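Local atomic coordinates of thioredoxin-like fold domain-containing protein (Enterococcus faecalis, PDB entry 1Z6M), a protein that is of unknown function but adopts a thioredoxin-like fold and carries a CxxC pattern, consistent with a thiol-disulfide oxidoreductase role. Residues Glu50-Leu53 / Ala54-Lys58; Phe102-Gln105 / Asp106-Asn110. All blocks are in the same frame, centred on the assembly; numbering follows the deposited sequence. Where two conformers were deposited one is given.

Interaction 1 of 2, residues Glu50-Leu53 / Ala54-Lys58; sequences EELL and AQSVK
Ser56 meets Leu52 one helical turn earlier, and the carbonyl oxygen of Leu52 takes two hydrogen bonds from this one residue. The backbone N of Ser56 reaches Leu52 O at 3.0 Å, the ordinary i+4 bond of the helix. The hydroxyl adds a second, Ser56 OG donating to Leu52 O over 2.8 Å. The two donors arrive from opposite faces of the carbonyl plane, and the hydroxyl stands 40° out of it, clear of the lone-pair directions. It gets there because OG is turned back toward the preceding turn, beside its own backbone N (chi1 -58°). With its proton spent on Leu52 O, the hydroxyl is satisfied as a donor within the helix. Ser56 is buried and touches Val62 and Ile173. In one of the two conformers of Leu52, CD1 lies 3.9 Å from Ser56 OG.

The segment is the C-terminal end of helix 40-58, the helix of the beta-alpha-beta unit that joins strands 29-35 and 62-68 in the thioredoxin-like fold. The helix is kinked at Glu51 and Leu52, whose backbone N atoms make no bond to the turn before. Past the kink, the amides of Ala54, Gln55 and Val57 keep the i+4 pattern: Ala54 N donates to Glu50 O, Gln55 N to Glu51 O, and Val57 N to Leu53 O at 2.9 Å. Around this last acceptor, Val57 also brings a methyl, CG2 lying 3.3 Å from Leu53 O. Ala54 CB sits 3.4 Å from Glu50 O, alongside the bond made by its own amide. Beyond the pair, Leu52 packs on Leu169 and Arg170 of helix 166-173, while Leu53 and Val57 touch Arg64 of strand 62-68. The carbonyl of Ser56 is in turn used by the hydroxyl of Ser59.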
loop_
_atom_site.group_PDB
_atom_site.type_symbol
_atom_site.label_atom_id
_atom_site.label_comp_id
_atom_site.label_asym_id
_atom_site.label_seq_id
_atom_site.Cartn_x
_atom_site.Cartn_y
_atom_site.Cartn_z
ATOM N N GLU A 50 -9.106 -4.553 -7.104
ATOM C CA GLU A 50 -8.712 -3.672 -8.207
ATOM C C GLU A 50 -9.897 -2.997 -8.909
ATOM O O GLU A 50 -9.919 -1.765 -9.060
ATOM C CB GLU A 50 -7.845 -4.436 -9.217
ATOM C CG GLU A 50 -7.003 -3.551 -10.142
ATOM C CD GLU A 50 -5.786 -4.284 -10.709
ATOM O OE1 GLU A 50 -5.503 -5.420 -10.265
ATOM O OE2 GLU A 50 -5.098 -3.722 -11.592
ATOM N N GLU A 51 -10.878 -3.796 -9.329
ATOM C CA GLU A 51 -12.012 -3.276 -10.097
ATOM C C GLU A 51 -12.935 -2.389 -9.266
ATOM O O GLU A 51 -13.322 -1.292 -9.702
ATOM C CB GLU A 51 -12.783 -4.427 -10.759
ATOM C CG GLU A 51 -11.998 -5.077 -11.888
ATOM C CD GLU A 51 -12.483 -6.471 -12.226
ATOM O OE1 GLU A 51 -13.703 -6.736 -12.135
ATOM O OE2 GLU A 51 -11.633 -7.314 -12.580
ATOM N N LEU A 52 -13.290 -2.857 -8.073
ATOM C CA LEU A 52 -14.152 -2.056 -7.205
ATOM C C LEU A 52 -13.497 -0.731 -6.848
ATOM O O LEU A 52 -14.137 0.310 -6.893
ATOM C CB LEU A 52 -14.568 -2.809 -5.935
ATOM C CG LEU A 52 -15.380 -2.007 -4.900
ATOM C CD1 LEU A 52 -16.721 -1.561 -5.462
ATOM C CD2 LEU A 52 -15.609 -2.812 -3.646
ATOM N N LEU A 53 -12.216 -0.755 -6.505
ATOM C CA LEU A 53 -11.548 0.503 -6.191
ATOM C C LEU A 53 -11.380 1.445 -7.388
ATOM O O LEU A 53 -11.516 2.660 -7.244
ATOM C CB LEU A 53 -10.214 0.252 -5.488
ATOM C CG LEU A 53 -10.310 -0.524 -4.171
ATOM C CD1 LEU A 53 -8.933 -0.609 -3.527
ATOM C CD2 LEU A 53 -11.330 0.113 -3.238
ATOM N N ALA A 54 -11.110 0.896 -8.568
ATOM C CA ALA A 54 -10.983 1.746 -9.744
ATOM C C ALA A 54 -12.294 2.487 -9.995
ATOM O O ALA A 54 -12.293 3.702 -10.233
ATOM C CB ALA A 54 -10.571 0.937 -10.946
ATOM N N GLN A 55 -13.416 1.780 -9.887
ATOM C CA GLN A 55 -14.701 2.446 -10.089
ATOM C C GLN A 55 -14.997 3.462 -8.987
ATOM O O GLN A 55 -15.501 4.557 -9.256
ATOM C CB GLN A 55 -15.831 1.435 -10.191
ATOM C CG GLN A 55 -17.164 2.126 -10.408
ATOM C CD GLN A 55 -18.264 1.191 -10.788
ATOM O OE1 GLN A 55 -18.024 0.024 -11.126
ATOM N NE2 GLN A 55 -19.496 1.696 -10.753
ATOM N N SER A 56 -14.693 3.097 -7.739
ATOM C CA SER A 56 -14.964 3.987 -6.597
ATOM C C SER A 56 -14.148 5.273 -6.674
ATOM O O SER A 56 -14.619 6.340 -6.278
ATOM C CB SER A 56 -14.665 3.271 -5.280
ATOM O OG SER A 56 -15.426 2.089 -5.129
ATOM N N VAL A 57 -12.909 5.148 -7.137
ATOM C CA VAL A 57 -12.035 6.294 -7.331
ATOM C C VAL A 57 -12.542 7.156 -8.486
ATOM O O VAL A 57 -12.630 8.380 -8.370
ATOM C CB VAL A 57 -10.569 5.827 -7.574
ATOM C CG1 VAL A 57 -9.726 6.928 -8.209
ATOM C CG2 VAL A 57 -9.945 5.350 -6.257
ATOM N N LYS A 58 -12.905 6.508 -9.587
ATOM C CA LYS A 58 -13.378 7.235 -10.761
ATOM C C LYS A 58 -14.669 7.999 -10.484
ATOM O O LYS A 58 -14.849 9.115 -10.976
ATOM C CB LYS A 58 -13.581 6.284 -11.939
ATOM C CG LYS A 58 -14.147 6.966 -13.191
ATOM C CD LYS A 58 -13.188 8.001 -13.754
ATOM C CE LYS A 58 -13.828 8.771 -14.898
ATOM N NZ LYS A 58 -12.810 9.499 -15.711
#

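Interaction 2 of 2, residues Phe102-Gln105 / Asp106-Asn110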
loop_
_atom_site.group_PDB
_atom_site.type_symbol
_atom_site.label_atom_id
_atom_site.label_comp_id
_atom_site.label_asym_id
_atom_site.label_seq_id
_atom_site.Cartn_x
_atom_site.Cartn_y
_atom_site.Cartn_z
ATOM N N PHE A 102 3.591 -5.799 -8.400
ATOM C CA PHE A 102 2.844 -6.941 -7.901
ATOM C C PHE A 102 2.777 -8.074 -8.929
ATOM O O PHE A 102 2.910 -9.251 -8.571
ATOM C CB PHE A 102 1.434 -6.518 -7.481
ATOM C CG PHE A 102 1.357 -5.913 -6.088
ATOM C CD1 PHE A 102 0.794 -4.660 -5.891
ATOM C CD2 PHE A 102 1.832 -6.604 -4.983
ATOM C CE1 PHE A 102 0.701 -4.100 -4.621
ATOM C CE2 PHE A 102 1.743 -6.060 -3.705
ATOM C CZ PHE A 102 1.169 -4.809 -3.530
ATOM N N ALA A 103 2.575 -7.731 -10.198
ATOM C CA ALA A 103 2.488 -8.765 -11.223
ATOM C C ALA A 103 3.798 -9.542 -11.388
ATOM O O ALA A 103 3.785 -10.693 -11.818
ATOM C CB ALA A 103 2.085 -8.161 -12.548
ATOM N N THR A 104 4.919 -8.904 -11.057
ATOM C CA THR A 104 6.242 -9.512 -11.175
ATOM C C THR A 104 6.850 -9.934 -9.831
ATOM O O THR A 104 8.031 -10.275 -9.758
ATOM C CB THR A 104 7.221 -8.551 -11.891
ATOM O OG1 THR A 104 7.316 -7.311 -11.163
ATOM C CG2 THR A 104 6.770 -8.291 -13.352
ATOM N N GLN A 105 6.027 -9.965 -8.782
ATOM C CA GLN A 105 6.503 -10.148 -7.410
ATOM C C GLN A 105 7.391 -11.372 -7.210
ATOM O O GLN A 105 8.373 -11.320 -6.467
ATOM C CB GLN A 105 5.311 -10.193 -6.442
ATOM C CG GLN A 105 5.690 -10.128 -4.972
ATOM C CD GLN A 105 4.474 -10.219 -4.101
ATOM O OE1 GLN A 105 3.949 -11.309 -3.861
ATOM N NE2 GLN A 105 3.978 -9.065 -3.662
ATOM N N ASP A 106 7.053 -12.477 -7.868
ATOM C CA ASP A 106 7.848 -13.700 -7.717
ATOM C C ASP A 106 9.183 -13.657 -8.451
ATOM O O ASP A 106 10.090 -14.421 -8.126
ATOM C CB ASP A 106 7.040 -14.920 -8.142
ATOM C CG ASP A 106 5.787 -15.087 -7.316
ATOM O OD1 ASP A 106 5.898 -15.132 -6.074
ATOM O OD2 ASP A 106 4.697 -15.148 -7.911
ATOM N N GLU A 107 9.290 -12.764 -9.430
ATOM C CA GLU A 107 10.508 -12.604 -10.224
ATOM C C GLU A 107 11.575 -11.840 -9.470
ATOM O O GLU A 107 12.735 -12.239 -9.483
ATOM C CB GLU A 107 10.217 -11.908 -11.557
ATOM C CG GLU A 107 9.387 -12.758 -12.507
ATOM C CD GLU A 107 9.135 -12.095 -13.855
ATOM O OE1 GLU A 107 9.816 -11.097 -14.205
ATOM O OE2 GLU A 107 8.262 -12.596 -14.595
ATOM N N TRP A 108 11.199 -10.731 -8.835
ATOM C CA TRP A 108 12.183 -9.903 -8.126
ATOM C C TRP A 108 12.185 -10.168 -6.617
ATOM O O TRP A 108 13.159 -9.838 -5.924
ATOM C CB TRP A 108 11.965 -8.407 -8.419
ATOM C CG TRP A 108 10.587 -7.917 -8.089
ATOM C CD1 TRP A 108 9.536 -7.770 -8.952
ATOM C CD2 TRP A 108 10.112 -7.494 -6.801
ATOM N NE1 TRP A 108 8.432 -7.290 -8.278
ATOM C CE2 TRP A 108 8.757 -7.126 -6.955
ATOM C CE3 TRP A 108 10.698 -7.410 -5.528
ATOM C CZ2 TRP A 108 7.978 -6.679 -5.884
ATOM C CZ3 TRP A 108 9.922 -6.960 -4.460
ATOM C CH2 TRP A 108 8.582 -6.599 -4.647
ATOM N N GLY A 109 11.124 -10.796 -6.112
ATOM C CA GLY A 109 10.926 -10.914 -4.665
ATOM C C GLY A 109 11.924 -11.800 -3.951
ATOM O O GLY A 109 12.058 -11.731 -2.735
ATOM N N ASN A 110 12.637 -12.617 -4.719
ATOM C CA ASN A 110 13.612 -13.569 -4.172
ATOM C C ASN A 110 15.057 -13.230 -4.527
ATOM O O ASN A 110 15.963 -14.054 -4.373
ATOM C CB ASN A 110 13.257 -14.988 -4.622
ATOM C CG ASN A 110 11.830 -15.360 -4.259
ATOM O OD1 ASN A 110 10.954 -15.509 -5.126
ATOM N ND2 ASN A 110 11.571 -15.455 -2.964
HETATM O O HOH W 1 5.073 -13.011 -9.972
HETATM O O HOH W 2 5.278 -13.609 -3.928
#
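The short helical turn 105-108 follows helix 91-103 after the single non-helical residue Thr104, and this break is where Thr104 and Trp108 meet. Thr104 occupies the N-cap position, yet its side chain makes no capping bond. Its carbonyl starts the turn's own backbone bonding: Thr104 O accepts from Glu107 N at 2.8 Å and more weakly from Trp108 N at 3.3 Å. The indole lies crosswise to the Thr104 side chain, with Thr104 OG1 at its edge, in the ring plane, 3.2 Å from Trp108 CD1. Both polar groups are held from the end of the preceding helix: Trp108 NE1 donates to Met101 O, and Thr104 OG1 bonds chiefly to Lys100 O. Trp108 CG lies between its own backbone N and carbonyl carbon (chi1 56°), which turns the indole back under the turn, where Gln105 CA rests 3.4 Å above one ring face, toward the rim. Gly109 N closes the turn with a weak bond to Gln105 O.

Two waters join the first turn. One accepts from Asp106 N at 2.9 Å and donates to Ala103 O and Asp106 OD2; the other lies 2.7 Å from both Gln105 OE1 and Asp106 OD1. Asp106 OD2 also forms a salt bridge with Arg43 of helix 40-58, and Gln105 NE2 reaches Val37 O, close to the CxxC pattern. On its other sides the turn packs through Trp108 against Val116 and Tyr119 of helix 113-123 and against Arg78 and Met82 of helix 77-83.

In the fold
From the N terminus, the chain runs through strand 29-35 into helix 40-58, whose last turns form interaction 1 before the chain enters strand 62-68. It then passes helix 77-83 and, at the end of helix 91-103, enters interaction 2, ahead of helix 113-123. The two contacts are in series, neither nesting nor crossing, and each is local, closing helical turns instead of a long loop. The centres of interaction 1 and interaction 2 lie about 24 Å apart. Helix 40-58 links them: its C-terminal end carries interaction 1 beside helix 166-173 and strand 62-68, while its N-terminal part, including Arg43, meets Phe102, Gln105 and Asp106.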